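Local coordinates for N-methyltransferase (Streptoalloteichus sp. ATCC 53650, PDB 5BSZ), which probably transfers a methyl group from S-adenosylmethionine to the amino nitrogen of a deoxysugar destined for the antibiotic kedarcidin, at residues A[209-213]-A[214-218]. Numbering follows the deposited sequence.
Sequences TLFPA and EDYLA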
loop_
_atom_site.group_PDB
_atom_site.type_symbol
_atom_site.label_atom_id
_atom_site.label_comp_id
_atom_site.label_asym_id
_atom_site.label_seq_id
_atom_site.Cartn_x
_atom_site.Cartn_y
_atom_site.Cartn_z
ATOM N N THR A 209 -19.953 -17.886 0.456
ATOM C CA THR A 209 -20.098 -19.225 1.027
ATOM C C THR A 209 -20.314 -20.279 -0.073
ATOM O O THR A 209 -21.061 -20.047 -1.007
ATOM C CB THR A 209 -21.271 -19.249 1.989
ATOM O OG1 THR A 209 -21.042 -18.205 2.894
ATOM C CG2 THR A 209 -21.382 -20.595 2.722
ATOM N N LEU A 210 -19.675 -21.443 0.052
ATOM C CA LEU A 210 -19.895 -22.567 -0.796
ATOM C C LEU A 210 -20.968 -23.479 -0.202
ATOM O O LEU A 210 -20.700 -24.203 0.779
ATOM C CB LEU A 210 -18.565 -23.318 -0.997
ATOM C CG LEU A 210 -17.397 -22.493 -1.548
ATOM C CD1 LEU A 210 -16.045 -23.213 -1.405
ATOM C CD2 LEU A 210 -17.694 -22.149 -2.989
ATOM N N PHE A 211 -22.205 -23.350 -0.686
ATOM C CA PHE A 211 -23.300 -24.182 -0.163
ATOM C C PHE A 211 -23.517 -25.385 -1.039
ATOM O O PHE A 211 -23.528 -25.271 -2.273
ATOM C CB PHE A 211 -24.634 -23.436 -0.099
ATOM C CG PHE A 211 -24.663 -22.270 0.822
ATOM C CD1 PHE A 211 -24.646 -20.991 0.328
ATOM C CD2 PHE A 211 -24.804 -22.448 2.189
ATOM C CE1 PHE A 211 -24.700 -19.911 1.191
ATOM C CE2 PHE A 211 -24.883 -21.386 3.048
ATOM C CZ PHE A 211 -24.860 -20.091 2.553
ATOM N N PRO A 212 -23.666 -26.573 -0.426
ATOM C CA PRO A 212 -24.026 -27.690 -1.298
ATOM C C PRO A 212 -25.448 -27.551 -1.845
ATOM O O PRO A 212 -26.280 -26.874 -1.254
ATOM C CB PRO A 212 -23.933 -28.921 -0.356
ATOM C CG PRO A 212 -23.861 -28.421 1.039
ATOM C CD PRO A 212 -23.420 -26.963 0.972
ATOM N N ALA A 213 -25.733 -28.229 -2.937
ATOM C CA ALA A 213 -27.072 -28.270 -3.543
ATOM C C ALA A 213 -28.182 -28.420 -2.526
ATOM O O ALA A 213 -29.185 -27.715 -2.641
ATOM C CB ALA A 213 -27.133 -29.389 -4.600
ATOM N N GLU A 214 -28.019 -29.288 -1.511
ATOM C CA GLU A 214 -29.126 -29.590 -0.580
ATOM C C GLU A 214 -29.558 -28.343 0.163
ATOM O O GLU A 214 -30.719 -28.251 0.609
ATOM C CB GLU A 214 -28.774 -30.533 0.595
ATOM C CG GLU A 214 -27.887 -31.733 0.392
ATOM C CD GLU A 214 -26.416 -31.420 0.180
ATOM O OE1 GLU A 214 -25.559 -31.461 1.108
ATOM O OE2 GLU A 214 -26.141 -31.276 -1.016
ATOM N N ASP A 215 -28.584 -27.472 0.464
ATOM C CA ASP A 215 -28.869 -26.302 1.308
ATOM C C ASP A 215 -29.766 -25.323 0.536
ATOM O O ASP A 215 -30.621 -24.644 1.118
ATOM C CB ASP A 215 -27.580 -25.571 1.674
ATOM C CG ASP A 215 -26.830 -26.241 2.808
ATOM O OD1 ASP A 215 -27.310 -27.328 3.193
ATOM O OD2 ASP A 215 -25.842 -25.659 3.327
ATOM N N TYR A 216 -29.549 -25.237 -0.772
ATOM C CA TYR A 216 -30.365 -24.301 -1.600
ATOM C C TYR A 216 -31.794 -24.836 -1.744
ATOM O O TYR A 216 -32.785 -24.133 -1.649
ATOM C CB TYR A 216 -29.745 -24.227 -2.983
ATOM C CG TYR A 216 -28.502 -23.292 -3.106
ATOM C CD1 TYR A 216 -28.638 -21.905 -3.129
ATOM C CD2 TYR A 216 -27.212 -23.806 -3.231
ATOM C CE1 TYR A 216 -27.525 -21.055 -3.227
ATOM C CE2 TYR A 216 -26.087 -22.955 -3.349
ATOM C CZ TYR A 216 -26.268 -21.579 -3.368
ATOM O OH TYR A 216 -25.199 -20.755 -3.504
ATOM N N LEU A 217 -31.887 -26.137 -1.996
ATOM C CA LEU A 217 -33.183 -26.794 -2.187
ATOM C C LEU A 217 -33.967 -26.699 -0.888
ATOM O O LEU A 217 -35.155 -26.372 -0.917
ATOM C CB LEU A 217 -33.006 -28.258 -2.597
ATOM C CG LEU A 217 -32.433 -28.443 -3.992
ATOM C CD1 LEU A 217 -32.026 -29.915 -4.160
ATOM C CD2 LEU A 217 -33.428 -28.091 -5.081
ATOM N N ALA A 218 -33.275 -26.920 0.231
ATOM C CA ALA A 218 -33.860 -26.844 1.561
ATOM C C ALA A 218 -34.425 -25.479 1.882
ATOM O O ALA A 218 -35.507 -25.345 2.477
ATOM C CB ALA A 218 -32.860 -27.220 2.643
HETATM O O HOH W 1 -22.780 -21.448 -2.853
#
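Phe211 turns the edge of its ring to the face of Tyr216 at the N-cap of helix 213-222, where strand 198-209 of the antiparallel sheet gives way to the Rossmann-like methyltransferase domain. The pair is a T-shaped stack by two measures: centroids 5.7 Å apart and planes at 79°. Pro212 holds the N-cap position, and its O accepts the i to i+3 bond from Asp215 N at 2.9 Å, bent to 142° at the hydrogen and coming from above the carbonyl plane. From the next carbonyl, Ala213 O, the bond to Leu217 N (3.2 Å) is the first i to i+4 bond of the helix.

Tyr216 can be traced outward atom by atom. Its CB lies 3.5 Å from Ala213 O. With CG set anti to the carbonyl carbon (chi1 -80°), the ring is carried back beside the preceding loop: CD2 comes near Pro212 O, CE2 rests 3.6 Å from Phe211 CB, and CZ lies beside Phe211 CD1. Past CZ, the OH donates to a water at 2.6 Å and also takes a hydrogen bond from Trp149 N, while Phe241 stacks on the ring. A phenylalanine here would probably keep much of the ring packing but leave that water and Trp149 N without the hydroxyl that joins them.

Asp215 approaches the Phe211 ring: its OD2 sits 3.6 Å from Phe211 CD2, at the ring edge and near its plane, so the contact is not over the face. The same oxygen is hydrogen-bonded to Thr124 OG1, which ties the first turn to the start of helix 124-135. Beyond the hydroxyl of Tyr216, the bridging water accepts from Phe211 N at 2.9 Å and donates to Thr209 O.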